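Local coordinates for protein hydrazine synthase subunit beta (Candidatus Kuenenia stuttgartiensis, PDB 5C2V) that forms part of the hydrazine synthase complex, which condenses nitric oxide with ammonium into hydrazine, and may modulate passage of the hydroxylamine intermediate between the complex's active sites, at residues Val316-Gly321 with Ala336-Ser341; Gly258-Pro263 with Ser323-Ser328. All coordinates share one frame; numbering follows the deposited sequence.

Contact 1: Val316-Gly321 with Ala336-Ser341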
loop_
_atom_site.group_PDB
_atom_site.type_symbol
_atom_site.label_atom_id
_atom_site.label_comp_id
_atom_site.label_asym_id
_atom_site.label_seq_id
_atom_site.Cartn_x
_atom_site.Cartn_y
_atom_site.Cartn_z
ATOM N N VAL B 316 -36.418 11.303 -11.782
ATOM C CA VAL B 316 -37.141 12.536 -12.077
ATOM C C VAL B 316 -38.308 12.787 -11.121
ATOM O O VAL B 316 -39.155 11.913 -10.933
ATOM C CB VAL B 316 -37.670 12.524 -13.523
ATOM C CG1 VAL B 316 -38.144 13.902 -13.923
ATOM C CG2 VAL B 316 -36.584 12.046 -14.476
ATOM N N PRO B 317 -38.347 13.984 -10.509
ATOM C CA PRO B 317 -39.439 14.404 -9.621
ATOM C C PRO B 317 -40.815 14.262 -10.266
ATOM O O PRO B 317 -40.989 14.592 -11.440
ATOM C CB PRO B 317 -39.120 15.877 -9.350
ATOM C CG PRO B 317 -37.645 15.966 -9.497
ATOM C CD PRO B 317 -37.291 15.008 -10.600
ATOM N N THR B 318 -41.782 13.776 -9.494
ATOM C CA THR B 318 -43.126 13.529 -9.998
ATOM C C THR B 318 -44.144 13.997 -8.959
ATOM O O THR B 318 -43.767 14.486 -7.895
ATOM C CB THR B 318 -43.331 12.028 -10.318
ATOM O OG1 THR B 318 -42.112 11.481 -10.833
ATOM C CG2 THR B 318 -44.430 11.819 -11.348
ATOM N N GLY B 319 -45.429 13.856 -9.268
ATOM C CA GLY B 319 -46.475 14.096 -8.292
ATOM C C GLY B 319 -46.532 12.938 -7.316
ATOM O O GLY B 319 -45.719 12.016 -7.388
ATOM N N LEU B 320 -47.494 12.974 -6.405
ATOM C CA LEU B 320 -47.591 11.946 -5.378
ATOM C C LEU B 320 -48.273 10.685 -5.908
ATOM O O LEU B 320 -49.337 10.753 -6.523
ATOM C CB LEU B 320 -48.335 12.490 -4.157
ATOM C CG LEU B 320 -47.794 13.819 -3.617
ATOM C CD1 LEU B 320 -48.501 14.217 -2.331
ATOM C CD2 LEU B 320 -46.285 13.753 -3.406
ATOM N N GLY B 321 -47.649 9.537 -5.657
ATOM C CA GLY B 321 -48.167 8.252 -6.105
ATOM C C GLY B 321 -48.190 7.957 -7.601
ATOM O O GLY B 321 -49.250 7.656 -8.147
ATOM N N ALA B 336 -46.488 10.149 -16.475
ATOM C CA ALA B 336 -46.655 9.437 -15.211
ATOM C C ALA B 336 -47.943 9.844 -14.498
ATOM O O ALA B 336 -48.167 11.024 -14.227
ATOM C CB ALA B 336 -45.454 9.680 -14.310
ATOM N N ALA B 337 -48.781 8.858 -14.187
ATOM C CA ALA B 337 -50.071 9.107 -13.549
ATOM C C ALA B 337 -49.962 9.141 -12.026
ATOM O O ALA B 337 -49.568 8.160 -11.397
ATOM C CB ALA B 337 -51.082 8.055 -13.981
ATOM N N ASN B 338 -50.335 10.277 -11.447
ATOM C CA ASN B 338 -50.251 10.512 -10.010
ATOM C C ASN B 338 -51.625 10.534 -9.342
ATOM O O ASN B 338 -52.446 11.436 -9.592
ATOM C CB ASN B 338 -49.517 11.823 -9.737
ATOM C CG ASN B 338 -48.246 11.956 -10.551
ATOM O OD1 ASN B 338 -47.522 10.981 -10.754
ATOM N ND2 ASN B 338 -47.976 13.162 -11.036
ATOM N N TYR B 339 -51.840 9.530 -8.493
ATOM C CA TYR B 339 -53.106 9.273 -7.807
ATOM C C TYR B 339 -53.496 10.350 -6.798
ATOM O O TYR B 339 -54.585 10.916 -6.878
ATOM C CB TYR B 339 -53.024 7.912 -7.098
ATOM C CG TYR B 339 -54.214 7.555 -6.227
ATOM C CD1 TYR B 339 -54.228 7.858 -4.870
ATOM C CD2 TYR B 339 -55.308 6.889 -6.758
ATOM C CE1 TYR B 339 -55.310 7.526 -4.074
ATOM C CE2 TYR B 339 -56.395 6.553 -5.970
ATOM C CZ TYR B 339 -56.390 6.874 -4.629
ATOM O OH TYR B 339 -57.468 6.539 -3.841
ATOM N N PHE B 340 -52.608 10.624 -5.848
ATOM C CA PHE B 340 -52.918 11.554 -4.767
ATOM C C PHE B 340 -52.970 12.995 -5.257
ATOM O O PHE B 340 -53.820 13.775 -4.828
ATOM C CB PHE B 340 -51.897 11.421 -3.635
ATOM C CG PHE B 340 -51.916 10.080 -2.958
ATOM C CD1 PHE B 340 -52.963 9.727 -2.125
ATOM C CD2 PHE B 340 -50.884 9.176 -3.150
ATOM C CE1 PHE B 340 -52.987 8.494 -1.502
ATOM C CE2 PHE B 340 -50.900 7.943 -2.527
ATOM C CZ PHE B 340 -51.953 7.601 -1.702
ATOM N N SER B 341 -52.061 13.343 -6.162
ATOM C CA SER B 341 -52.015 14.690 -6.715
ATOM C C SER B 341 -53.061 14.865 -7.811
ATOM O O SER B 341 -53.293 15.980 -8.284
ATOM C CB SER B 341 -50.619 14.998 -7.259
ATOM O OG SER B 341 -49.650 14.961 -6.227
#
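The Phe-340 ring turns an edge to the backbone of Leu-320 and Gly-321: Leu-320 O, 4.0 Å from Phe-340 CD2, and Gly-321 N lie near the ring plane. One face is taken by Tyr-339 CD1, 3.5 Å above the plane and over the centre, while Phe-340 CG lies in plane at the edge of the tyrosine ring. Phe-48 of the gamma subunit meets Phe-340 edge-to-face. At the root of the ring, Phe-340 CB packs on Leu-320 CB at 3.8 Å. In this beta-propeller, 318-321 carries the chain from the outermost strand of one blade, 312-317, to the innermost strand of the last blade, and 339-341 lies in the turn between that blade's strands 333-338 and 343-348. Tyr-339 N gives a straight bond (172°) to Gly-321 O at 3.2 Å, approaching from above the carbonyl plane; Phe-340 N reaches Leu-320 O only weakly. With OG anti to the carbonyl carbon (chi1 -62°), Ser-341 OG accepts a hydrogen bond from Leu-320 N at 2.9 Å. Asn-338 OD1 faces Thr-318 CG2 at 3.3 Å, whereas its ND2, beside Gly-319 N, bonds to Asn-343 OD1 and Thr-345 OG1.

Contact 2: Gly258-Pro263 with Ser323-Ser328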
loop_
_atom_site.group_PDB
_atom_site.type_symbol
_atom_site.label_atom_id
_atom_site.label_comp_id
_atom_site.label_asym_id
_atom_site.label_seq_id
_atom_site.Cartn_x
_atom_site.Cartn_y
_atom_site.Cartn_z
ATOM N N GLY B 258 -45.092 0.898 -12.087
ATOM C CA GLY B 258 -45.349 0.898 -13.514
ATOM C C GLY B 258 -44.086 0.935 -14.341
ATOM O O GLY B 258 -43.070 1.486 -13.917
ATOM N N MET B 259 -44.152 0.362 -15.535
ATOM C CA MET B 259 -42.999 0.353 -16.419
ATOM C C MET B 259 -43.344 0.740 -17.848
ATOM O O MET B 259 -44.409 0.402 -18.367
ATOM C CB MET B 259 -42.323 -1.019 -16.409
ATOM C CG MET B 259 -41.340 -1.207 -15.267
ATOM S SD MET B 259 -40.482 -2.785 -15.375
ATOM C CE MET B 259 -41.872 -3.908 -15.350
ATOM N N ALA B 260 -42.422 1.462 -18.473
ATOM C CA ALA B 260 -42.537 1.828 -19.874
ATOM C C ALA B 260 -41.221 1.529 -20.581
ATOM O O ALA B 260 -40.155 1.979 -20.152
ATOM C CB ALA B 260 -42.908 3.295 -20.018
ATOM N N MET B 261 -41.304 0.752 -21.656
ATOM C CA MET B 261 -40.126 0.353 -22.414
ATOM C C MET B 261 -39.935 1.237 -23.639
ATOM O O MET B 261 -40.870 1.448 -24.413
ATOM C CB MET B 261 -40.235 -1.115 -22.838
ATOM C CG MET B 261 -39.092 -1.602 -23.715
ATOM S SD MET B 261 -37.520 -1.696 -22.838
ATOM C CE MET B 261 -37.858 -3.019 -21.679
ATOM N N ASP B 262 -38.723 1.759 -23.804
ATOM C CA ASP B 262 -38.377 2.560 -24.974
ATOM C C ASP B 262 -38.594 1.741 -26.243
ATOM O O ASP B 262 -38.235 0.564 -26.289
ATOM C CB ASP B 262 -36.927 3.043 -24.881
ATOM C CG ASP B 262 -36.565 4.026 -25.977
ATOM O OD1 ASP B 262 -36.743 5.245 -25.766
ATOM O OD2 ASP B 262 -36.106 3.581 -27.050
ATOM N N PRO B 263 -39.195 2.360 -27.273
ATOM C CA PRO B 263 -39.522 1.672 -28.529
ATOM C C PRO B 263 -38.321 0.989 -29.180
ATOM O O PRO B 263 -38.485 -0.052 -29.814
ATOM C CB PRO B 263 -40.054 2.802 -29.423
ATOM C CG PRO B 263 -39.619 4.076 -28.759
ATOM C CD PRO B 263 -39.617 3.769 -27.301
ATOM N N SER B 323 -48.293 5.672 -9.894
ATOM C CA SER B 323 -48.529 4.235 -9.982
ATOM C C SER B 323 -48.340 3.656 -11.386
ATOM O O SER B 323 -48.178 2.445 -11.540
ATOM C CB SER B 323 -49.941 3.913 -9.484
ATOM O OG SER B 323 -50.899 4.764 -10.092
ATOM N N SER B 324 -48.360 4.510 -12.405
ATOM C CA SER B 324 -48.261 4.029 -13.782
ATOM C C SER B 324 -47.554 5.014 -14.708
ATOM O O SER B 324 -47.638 6.227 -14.523
ATOM C CB SER B 324 -49.656 3.722 -14.332
ATOM O OG SER B 324 -49.581 3.138 -15.620
ATOM N N VAL B 325 -46.857 4.478 -15.706
ATOM C CA VAL B 325 -46.170 5.303 -16.695
ATOM C C VAL B 325 -46.402 4.784 -18.110
ATOM O O VAL B 325 -46.678 3.601 -18.309
ATOM C CB VAL B 325 -44.650 5.364 -16.434
ATOM C CG1 VAL B 325 -44.346 6.229 -15.219
ATOM C CG2 VAL B 325 -44.080 3.963 -16.267
ATOM N N CYS B 326 -46.289 5.674 -19.092
ATOM C CA CYS B 326 -46.394 5.269 -20.492
ATOM C C CYS B 326 -45.550 6.165 -21.393
ATOM O O CYS B 326 -45.176 7.272 -21.008
ATOM C CB CYS B 326 -47.854 5.283 -20.953
ATOM S SG CYS B 326 -48.584 6.929 -21.104
ATOM N N LEU B 327 -45.255 5.683 -22.595
ATOM C CA LEU B 327 -44.409 6.418 -23.529
ATOM C C LEU B 327 -45.125 6.766 -24.826
ATOM O O LEU B 327 -46.047 6.067 -25.251
ATOM C CB LEU B 327 -43.149 5.612 -23.854
ATOM C CG LEU B 327 -42.047 5.528 -22.800
ATOM C CD1 LEU B 327 -41.000 4.524 -23.235
ATOM C CD2 LEU B 327 -41.417 6.890 -22.580
ATOM N N SER B 328 -44.687 7.850 -25.454
ATOM C CA SER B 328 -45.115 8.177 -26.806
ATOM C C SER B 328 -44.406 7.232 -27.773
ATOM O O SER B 328 -43.308 6.760 -27.478
ATOM C CB SER B 328 -44.802 9.639 -27.137
ATOM O OG SER B 328 -43.412 9.899 -27.044
#
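Leu-327 reaches Ala-260 and the backbone beyond it by an extended side chain: CG stands anti to the carbonyl carbon (chi1 -75°), and CD1 lies anti to CA (chi2 171°). CG thereby comes 3.7 Å from Ala-260 CB, and CD1 lies 3.3 Å from Met-261 O, close to the carbonyl carbon of the same residue. In Val-325 the first torsion sets CG1 anti to the carbonyl carbon and leaves CG2 between the backbone N and the carbonyl carbon. It is CG2 that faces the other strand, 3.6 Å from Gly-258 O and 4.0 Å from Ala-260 CB. The methyl of Ala-260 is thus flanked by both branched side chains, with Cys-326 CA also 4.0 Å from Ala-260 CB. The two segments belong to the innermost strands of neighbouring propeller blades, 256-261 and 322-327. Within them 258-261 and 323-327 run nearly parallel (10°), their axes approaching to 5.1 Å, yet no hydrogen bond joins them: each finds its backbone partners within its own blade, Ala-260 with Tyr-269 and Cys-326 with Tyr-335. Apolar side chains therefore carry the join between blades. Of the CA atoms, those of Gly-258 and Ser-324 come closest, at 4.3 Å. At the other end Pro-263 CD touches Leu-327 CD1 more loosely, at 4.4 Å. Ser-323 and Ser-324 direct their CB atoms away from strand 256-261, and Ser-323 OG bonds to Phe-16 O in the first blade's inner strand, 15-20.

Overall arrangement
Contacts 1 and 2 lie at the same junction between blades, at different distances from the chain centre, their own centres about 14 Å apart. Contact 2, its centre about 8 Å from the centre of the chain, brings the innermost strands together, while contact 1, its centre about 16 Å from that of the chain, tethers the linker between the blades to a turn of the last blade. Strands 322-327 and 333-338, adjacent in that blade's sheet, connect them: Ala-337 N and Ser-324 O lie 2.9 Å apart, probably hydrogen-bonded, and Ala-336 CB packs on Val-325 CG1 at 3.7 Å. Contact 1 also meets the alpha and gamma subunits, and the Phe-340 side chain lies about 13 Å from a bound heme c; no other chain touches contact 2.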